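Local atomic coordinates of glycoside hydrolase family 15, cellulose signaling associated protein envoy (Hypocrea jecorina, PDB entry 4WUJ), a protein that acts as a fungal blue-light photoreceptor, its LOV domain of PAS fold carrying flavin mononucleotide, in a pathway that integrates light and oxidative stress. Residues T63-P68 against C75-N80; V94-R99 against Q105-R110. All coordinates share one frame; numbering follows the deposited sequence.

Contact 1. Residues T63-P68 against C75-N80. With FMN (flavin mononucleotide), chain I.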
loop_
_atom_site.group_PDB
_atom_site.type_symbol
_atom_site.label_atom_id
_atom_site.label_comp_id
_atom_site.label_asym_id
_atom_site.label_seq_id
_atom_site.Cartn_x
_atom_site.Cartn_y
_atom_site.Cartn_z
ATOM N N THR C 63 4.332 5.038 -13.441
ATOM C CA THR C 63 4.704 4.660 -14.817
ATOM C C THR C 63 3.791 5.257 -15.877
ATOM O O THR C 63 4.154 5.308 -17.045
ATOM C CB THR C 63 4.722 3.136 -15.020
ATOM O OG1 THR C 63 3.392 2.603 -14.918
ATOM C CG2 THR C 63 5.646 2.485 -14.022
ATOM N N GLY C 64 2.600 5.688 -15.483
ATOM C CA GLY C 64 1.620 6.179 -16.440
ATOM C C GLY C 64 0.802 5.128 -17.178
ATOM O O GLY C 64 -0.122 5.481 -17.924
ATOM N N TYR C 65 1.108 3.838 -17.010
ATOM C CA TYR C 65 0.245 2.814 -17.623
ATOM C C TYR C 65 -1.031 2.564 -16.818
ATOM O O TYR C 65 -1.201 3.065 -15.685
ATOM C CB TYR C 65 0.987 1.491 -17.822
ATOM C CG TYR C 65 2.184 1.585 -18.730
ATOM C CD1 TYR C 65 3.435 1.892 -18.209
ATOM C CD2 TYR C 65 2.071 1.368 -20.098
ATOM C CE1 TYR C 65 4.541 1.991 -19.019
ATOM C CE2 TYR C 65 3.174 1.444 -20.919
ATOM C CZ TYR C 65 4.410 1.773 -20.366
ATOM O OH TYR C 65 5.544 1.880 -21.131
ATOM N N SER C 66 -1.925 1.784 -17.416
ATOM C CA SER C 66 -3.140 1.338 -16.758
ATOM C C SER C 66 -3.102 -0.189 -16.656
ATOM O O SER C 66 -2.278 -0.850 -17.296
ATOM C CB SER C 66 -4.365 1.746 -17.574
ATOM O OG SER C 66 -4.436 0.967 -18.763
ATOM N N ALA C 67 -4.010 -0.750 -15.870
ATOM C CA ALA C 67 -3.923 -2.148 -15.511
ATOM C C ALA C 67 -3.921 -3.045 -16.722
ATOM O O ALA C 67 -3.102 -3.949 -16.800
ATOM C CB ALA C 67 -5.046 -2.516 -14.601
ATOM N N PRO C 68 -4.845 -2.808 -17.672
ATOM C CA PRO C 68 -5.022 -3.741 -18.793
ATOM C C PRO C 68 -3.883 -3.653 -19.800
ATOM O O PRO C 68 -3.707 -4.555 -20.607
ATOM C CB PRO C 68 -6.344 -3.279 -19.443
ATOM C CG PRO C 68 -6.950 -2.253 -18.454
ATOM C CD PRO C 68 -5.777 -1.668 -17.755
ATOM N N CYS C 75 7.790 -7.512 -16.476
ATOM C CA CYS C 75 8.171 -6.145 -16.099
ATOM C C CYS C 75 9.208 -5.453 -17.000
ATOM O O CYS C 75 9.434 -4.224 -16.867
ATOM C CB CYS C 75 8.690 -6.170 -14.686
ATOM S SG CYS C 75 7.345 -6.240 -13.454
ATOM N N ARG C 76 9.837 -6.204 -17.913
ATOM C CA ARG C 76 10.966 -5.634 -18.673
ATOM C C ARG C 76 10.476 -4.560 -19.671
ATOM O O ARG C 76 11.266 -3.768 -20.168
ATOM C CB ARG C 76 11.780 -6.728 -19.422
ATOM C CG ARG C 76 10.980 -7.282 -20.597
ATOM C CD ARG C 76 11.787 -8.273 -21.472
ATOM N NE ARG C 76 12.192 -9.429 -20.684
ATOM C CZ ARG C 76 11.459 -10.520 -20.528
ATOM N NH1 ARG C 76 10.251 -10.597 -21.064
ATOM N NH2 ARG C 76 11.920 -11.508 -19.790
ATOM N N PHE C 77 9.183 -4.530 -19.977
ATOM C CA PHE C 77 8.708 -3.509 -20.886
ATOM C C PHE C 77 9.061 -2.116 -20.353
ATOM O O PHE C 77 9.068 -1.159 -21.109
ATOM C CB PHE C 77 7.202 -3.639 -21.142
ATOM C CG PHE C 77 6.353 -3.342 -19.934
ATOM C CD1 PHE C 77 6.123 -2.029 -19.536
ATOM C CD2 PHE C 77 5.783 -4.366 -19.209
ATOM C CE1 PHE C 77 5.351 -1.752 -18.443
ATOM C CE2 PHE C 77 4.996 -4.095 -18.099
ATOM C CZ PHE C 77 4.780 -2.784 -17.718
ATOM N N LEU C 78 9.399 -2.016 -19.066
ATOM C CA LEU C 78 9.743 -0.741 -18.453
ATOM C C LEU C 78 11.108 -0.251 -18.899
ATOM O O LEU C 78 11.464 0.921 -18.740
ATOM C CB LEU C 78 9.719 -0.871 -16.925
ATOM C CG LEU C 78 8.344 -1.041 -16.250
ATOM C CD1 LEU C 78 8.541 -1.364 -14.788
ATOM C CD2 LEU C 78 7.528 0.220 -16.408
ATOM N N GLN C 79 11.901 -1.155 -19.444
ATOM C CA GLN C 79 13.215 -0.773 -19.947
ATOM C C GLN C 79 13.112 -0.212 -21.362
ATOM O O GLN C 79 14.103 0.237 -21.917
ATOM C CB GLN C 79 14.161 -1.968 -19.918
ATOM C CG GLN C 79 14.584 -2.385 -18.551
ATOM C CD GLN C 79 14.847 -3.892 -18.472
ATOM O OE1 GLN C 79 15.259 -4.510 -19.454
ATOM N NE2 GLN C 79 14.615 -4.484 -17.295
ATOM N N ASN C 80 11.910 -0.228 -21.930
ATOM C CA ASN C 80 11.710 0.135 -23.331
ATOM C C ASN C 80 10.902 1.404 -23.569
ATOM O O ASN C 80 9.756 1.528 -23.127
ATOM C CB ASN C 80 11.002 -0.997 -24.079
ATOM C CG ASN C 80 11.842 -2.236 -24.184
ATOM O OD1 ASN C 80 13.077 -2.165 -24.200
ATOM N ND2 ASN C 80 11.186 -3.387 -24.248
HETATM N N1 FMN I . 12.790 -4.330 -14.448
HETATM C C2 FMN I . 12.803 -2.962 -14.617
HETATM O O2 FMN I . 13.512 -2.449 -15.480
HETATM N N3 FMN I . 11.996 -2.154 -13.819
HETATM C C4 FMN I . 11.189 -2.686 -12.844
HETATM O O4 FMN I . 10.482 -1.937 -12.177
HETATM C C4A FMN I . 11.166 -4.076 -12.660
HETATM N N5 FMN I . 10.347 -4.650 -11.697
HETATM C C5A FMN I . 10.344 -6.004 -11.515
HETATM C C6 FMN I . 9.527 -6.528 -10.530
HETATM C C7 FMN I . 9.469 -7.897 -10.331
HETATM C C7M FMN I . 8.578 -8.414 -9.245
HETATM C C8 FMN I . 10.259 -8.752 -11.134
HETATM C C8M FMN I . 10.205 -10.244 -10.922
HETATM C C9 FMN I . 11.097 -8.207 -12.116
HETATM C C9A FMN I . 11.142 -6.832 -12.315
HETATM N N10 FMN I . 11.957 -6.260 -13.299
HETATM C C10 FMN I . 11.969 -4.889 -13.470
HETATM C "C1'" FMN I . 12.905 -7.046 -14.180
HETATM C "C2'" FMN I . 12.372 -7.701 -15.433
HETATM O "O2'" FMN I . 11.035 -8.085 -15.214
HETATM C "C3'" FMN I . 13.321 -8.876 -15.805
HETATM O "O3'" FMN I . 13.423 -9.803 -14.728
HETATM C "C4'" FMN I . 14.734 -8.349 -16.152
HETATM O "O4'" FMN I . 14.637 -7.568 -17.324
HETATM C "C5'" FMN I . 15.786 -9.462 -16.308
HETATM O "O5'" FMN I . 15.302 -10.479 -17.167
HETATM P P FMN I . 15.510 -10.393 -18.746
HETATM O O1P FMN I . 14.762 -11.588 -19.312
HETATM O O2P FMN I . 14.983 -9.160 -19.397
HETATM O O3P FMN I . 16.968 -10.508 -19.050
#
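Tyr65 and Phe77 form a T-shaped (edge-to-face) pair: the Phe77 edge, led by CE1, comes over one face of the Tyr65 ring toward its rim. Phe77 CG lies between the backbone N and the carbonyl carbon (chi1 67°), which turns the ring edge to Tyr65. The ring centroids of Tyr65 and Phe77 lie 5.3 Å apart with planes inclined at 74°, and Phe77 CE1 is 3.9 Å from Tyr65 CE1. Apolar packing continues beside this pair, where Thr63 CG2 meets Leu78 CD2 at 3.8 Å and the two side chains cross at about a right angle. The other Leu78 branch faces the flavin, CD1 lying 3.3 Å from FMN O4, so one residue joins the helix end to the chromophore.

Arg76 and Gln79 direct hydrogen bonds to the cofactor. Arg76 grips the phosphate through two donors at its guanidinium edge: NE reaches FMN O2P at 3.1 Å, almost straight at 174°, and NH2 reaches FMN O1P at 2.9 Å, while NH1 makes a salt bridge with Asp49. An alanine here removes both donors, which would probably leave the phosphate less firmly held and Asp49 without this charged mate. Gln79 NE2 donates to FMN O2 at 2.9 Å and also to the ribityl O4'. Cys75, the cysteine of the Asn-Cys-Arg-Phe-Leu-Gln signature of LOV domains, lies against one face of the isoalloxazine. Its SG is 4.5 Å from FMN C4A, the atom to which this cysteine bonds in illuminated LOV domains; no such bond is present here.

The turn after helix 57-63 thus rests against the 3-10 segment 75-79. Phe59 of that helix touches Phe77 and Leu78, Ile70 of helix 67-70 touches Tyr65 and Phe77, and Asn113 of strand 107-114 packs on Leu78 and Gln79.

Contact 2. Residues V94-R99 against Q105-R110. With FMN (flavin mononucleotide), chain I; SO4 (sulfate ion), chain J.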
loop_
_atom_site.group_PDB
_atom_site.type_symbol
_atom_site.label_atom_id
_atom_site.label_comp_id
_atom_site.label_asym_id
_atom_site.label_seq_id
_atom_site.Cartn_x
_atom_site.Cartn_y
_atom_site.Cartn_z
ATOM N N VAL C 94 20.031 -5.125 -15.403
ATOM C CA VAL C 94 19.251 -6.200 -15.999
ATOM C C VAL C 94 19.738 -7.608 -15.621
ATOM O O VAL C 94 18.913 -8.416 -15.145
ATOM C CB VAL C 94 19.161 -6.035 -17.537
ATOM C CG1 VAL C 94 18.444 -7.213 -18.177
ATOM C CG2 VAL C 94 18.441 -4.753 -17.862
ATOM N N GLN C 95 21.037 -7.905 -15.794
ATOM C CA GLN C 95 21.572 -9.238 -15.439
ATOM C C GLN C 95 21.492 -9.515 -13.950
ATOM O O GLN C 95 21.202 -10.649 -13.518
ATOM C CB GLN C 95 23.077 -9.433 -15.738
ATOM C CG GLN C 95 23.663 -8.855 -16.975
ATOM C CD GLN C 95 25.179 -9.173 -17.056
ATOM O OE1 GLN C 95 25.596 -10.340 -16.923
ATOM N NE2 GLN C 95 25.999 -8.127 -17.233
ATOM N N GLU C 96 21.867 -8.507 -13.166
ATOM C CA GLU C 96 21.795 -8.630 -11.708
ATOM C C GLU C 96 20.342 -9.002 -11.330
ATOM O O GLU C 96 20.121 -9.948 -10.582
ATOM C CB GLU C 96 22.245 -7.330 -11.031
ATOM C CG GLU C 96 23.003 -7.541 -9.714
ATOM C CD GLU C 96 23.191 -6.247 -8.887
ATOM O OE1 GLU C 96 23.262 -5.129 -9.463
ATOM O OE2 GLU C 96 23.246 -6.364 -7.643
ATOM N N MET C 97 19.358 -8.292 -11.881
ATOM C CA MET C 97 17.965 -8.628 -11.567
ATOM C C MET C 97 17.676 -10.075 -12.028
ATOM O O MET C 97 17.164 -10.891 -11.267
ATOM C CB MET C 97 17.015 -7.647 -12.237
ATOM C CG MET C 97 16.895 -6.311 -11.492
ATOM S SD MET C 97 15.665 -5.173 -12.160
ATOM C CE MET C 97 16.219 -4.909 -13.824
ATOM N N ARG C 98 18.115 -10.396 -13.252
ATOM C CA ARG C 98 17.862 -11.692 -13.852
ATOM C C ARG C 98 18.388 -12.819 -12.994
ATOM O O ARG C 98 17.696 -13.837 -12.766
ATOM C CB ARG C 98 18.481 -11.759 -15.244
ATOM C CG ARG C 98 18.172 -13.046 -15.947
ATOM C CD ARG C 98 18.498 -13.025 -17.423
ATOM N NE ARG C 98 19.919 -12.815 -17.629
ATOM C CZ ARG C 98 20.452 -11.748 -18.212
ATOM N NH1 ARG C 98 19.688 -10.783 -18.709
ATOM N NH2 ARG C 98 21.765 -11.665 -18.324
ATOM N N ARG C 99 19.597 -12.602 -12.482
ATOM C CA ARG C 99 20.337 -13.636 -11.780
ATOM C C ARG C 99 19.795 -13.735 -10.381
ATOM O O ARG C 99 19.638 -14.819 -9.816
ATOM C CB ARG C 99 21.834 -13.308 -11.765
ATOM C CG ARG C 99 22.651 -14.022 -12.873
ATOM C CD ARG C 99 23.527 -13.048 -13.691
ATOM N NE ARG C 99 24.444 -13.735 -14.595
ATOM C CZ ARG C 99 25.524 -13.179 -15.150
ATOM N NH1 ARG C 99 25.856 -11.910 -14.895
ATOM N NH2 ARG C 99 26.288 -13.908 -15.965
ATOM N N GLN C 105 16.978 -14.571 -4.773
ATOM C CA GLN C 105 17.724 -13.672 -3.917
ATOM C C GLN C 105 17.151 -12.277 -3.997
ATOM O O GLN C 105 16.836 -11.783 -5.086
ATOM C CB GLN C 105 19.194 -13.577 -4.354
ATOM C CG GLN C 105 20.089 -14.743 -3.983
ATOM C CD GLN C 105 21.378 -14.722 -4.776
ATOM O OE1 GLN C 105 21.636 -13.777 -5.537
ATOM N NE2 GLN C 105 22.193 -15.762 -4.619
ATOM N N GLU C 106 17.085 -11.634 -2.837
ATOM C CA GLU C 106 16.814 -10.209 -2.743
ATOM C C GLU C 106 17.803 -9.517 -3.621
ATOM O O GLU C 106 18.944 -9.959 -3.712
ATOM C CB GLU C 106 17.049 -9.707 -1.316
ATOM C CG GLU C 106 15.983 -10.115 -0.351
ATOM C CD GLU C 106 16.379 -9.873 1.095
ATOM O OE1 GLU C 106 16.926 -8.775 1.411
ATOM O OE2 GLU C 106 16.115 -10.794 1.906
ATOM N N VAL C 107 17.397 -8.402 -4.209
ATOM C CA VAL C 107 18.300 -7.622 -4.997
ATOM C C VAL C 107 17.803 -6.224 -5.092
ATOM O O VAL C 107 16.598 -5.960 -5.131
ATOM C CB VAL C 107 18.426 -8.192 -6.427
ATOM C CG1 VAL C 107 17.043 -8.308 -7.081
ATOM C CG2 VAL C 107 19.342 -7.341 -7.274
ATOM N N GLN C 108 18.735 -5.299 -5.137
ATOM C CA GLN C 108 18.355 -3.920 -5.305
ATOM C C GLN C 108 19.347 -3.277 -6.226
ATOM O O GLN C 108 20.564 -3.298 -5.968
ATOM C CB GLN C 108 18.271 -3.198 -3.952
ATOM C CG GLN C 108 17.986 -1.724 -4.061
ATOM C CD GLN C 108 17.874 -1.053 -2.689
ATOM O OE1 GLN C 108 18.834 -1.010 -1.916
ATOM N NE2 GLN C 108 16.687 -0.564 -2.370
ATOM N N VAL C 109 18.817 -2.715 -7.300
ATOM C CA VAL C 109 19.612 -2.042 -8.288
ATOM C C VAL C 109 18.921 -0.765 -8.682
ATOM O O VAL C 109 17.779 -0.506 -8.334
ATOM C CB VAL C 109 19.766 -2.894 -9.597
ATOM C CG1 VAL C 109 20.061 -4.347 -9.263
ATOM C CG2 VAL C 109 18.519 -2.775 -10.465
ATOM N N ARG C 110 19.631 0.035 -9.448
ATOM C CA ARG C 110 19.068 1.233 -10.009
ATOM C C ARG C 110 19.255 1.051 -11.480
ATOM O O ARG C 110 20.236 0.434 -11.920
ATOM C CB ARG C 110 19.797 2.484 -9.453
ATOM C CG ARG C 110 20.903 3.082 -10.328
ATOM C CD ARG C 110 21.785 4.183 -9.594
ATOM N NE ARG C 110 22.873 4.562 -10.495
ATOM C CZ ARG C 110 24.061 3.944 -10.551
ATOM N NH1 ARG C 110 24.373 2.989 -9.689
ATOM N NH2 ARG C 110 24.975 4.319 -11.435
HETATM N N1 FMN I . 12.790 -4.330 -14.448
HETATM C C2 FMN I . 12.803 -2.962 -14.617
HETATM O O2 FMN I . 13.512 -2.449 -15.480
HETATM N N3 FMN I . 11.996 -2.154 -13.819
HETATM C C4 FMN I . 11.189 -2.686 -12.844
HETATM O O4 FMN I . 10.482 -1.937 -12.177
HETATM C C4A FMN I . 11.166 -4.076 -12.660
HETATM N N5 FMN I . 10.347 -4.650 -11.697
HETATM C C5A FMN I . 10.344 -6.004 -11.515
HETATM C C6 FMN I . 9.527 -6.528 -10.530
HETATM C C7 FMN I . 9.469 -7.897 -10.331
HETATM C C7M FMN I . 8.578 -8.414 -9.245
HETATM C C8 FMN I . 10.259 -8.752 -11.134
HETATM C C8M FMN I . 10.205 -10.244 -10.922
HETATM C C9 FMN I . 11.097 -8.207 -12.116
HETATM C C9A FMN I . 11.142 -6.832 -12.315
HETATM N N10 FMN I . 11.957 -6.260 -13.299
HETATM C C10 FMN I . 11.969 -4.889 -13.470
HETATM C "C1'" FMN I . 12.905 -7.046 -14.180
HETATM C "C2'" FMN I . 12.372 -7.701 -15.433
HETATM O "O2'" FMN I . 11.035 -8.085 -15.214
HETATM C "C3'" FMN I . 13.321 -8.876 -15.805
HETATM O "O3'" FMN I . 13.423 -9.803 -14.728
HETATM C "C4'" FMN I . 14.734 -8.349 -16.152
HETATM O "O4'" FMN I . 14.637 -7.568 -17.324
HETATM C "C5'" FMN I . 15.786 -9.462 -16.308
HETATM O "O5'" FMN I . 15.302 -10.479 -17.167
HETATM P P FMN I . 15.510 -10.393 -18.746
HETATM O O1P FMN I . 14.762 -11.588 -19.312
HETATM O O2P FMN I . 14.983 -9.160 -19.397
HETATM O O3P FMN I . 16.968 -10.508 -19.050
HETATM S S SO4 J . 23.000 -15.025 -17.894
HETATM O O1 SO4 J . 23.839 -13.892 -18.274
HETATM O O2 SO4 J . 21.752 -14.990 -18.654
HETATM O O3 SO4 J . 22.823 -15.114 -16.448
HETATM O O4 SO4 J . 23.647 -16.256 -18.285
HETATM O O HOH W 1 23.681 -3.449 -6.701
#
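Glu96 and Met97 carry the packing against Val107 and Val109, while the flat guanidinium groups of Arg98 and Arg99 on the same helix turn to anions. One face of the Arg98 group lies over Gln95 CA, and its edge takes the FMN phosphate: NH1 donates to FMN O3P at 2.8 Å. Arg98 NH2 donates to sulfate O1 at 3.0 Å, so this guanidinium bridges two anions; a bend at chi3 (62°) directs it there. The same sulfate O1 lies 3.2 Å above the Arg99 guanidinium plane, toward its rim, and Arg99 NE binds sulfate O3 weakly.

Helix 94-99 and strand 107-110 run nearly antiparallel, at 165°, their axes 8.6 Å apart. Met97 crosses Val109 at about a right angle, CG meeting Val109 CG2 at 4.0 Å; its bent end carries CE to 3.5 Å from FMN N1. Glu96 slides along Val109 in the opposite sense, with OE1 3.3 Å from Val109 CG1. A water within bonding reach of both can donate to Glu96 OE2 or to Gln108 O, beside the exposed Glu96.

The chemistry is therefore divided: buried apolar packing of Met97 on Val109 joins helix to sheet, with Val107 touched by Glu96 OE2, whereas Arg98 supplies positive charge that probably helps neutralise the phosphate and Arg99 meets the sulfate, probably a crystallisation ion.

Both contacts belong to one PAS-fold domain and close on the same FMN, although their centres are 18 Å apart. They meet directly at Gln79 of contact 1, whose OE1 lies 3.6 Å from Val94 CG2 and whose NE2 lies 3.8 Å from Met97 CE of contact 2. The isoalloxazine is sandwiched between them: Cys75 SG approaches one face and Met97 SD the opposite one. The phosphate is likewise shared, Arg76 and Arg98 taking different oxygens. Asn74, Asn113 and Gln144 add further hydrogen bonds to the cofactor. Strand 107-114 runs on from contact 2 to Asn113, which brings it to the FMN.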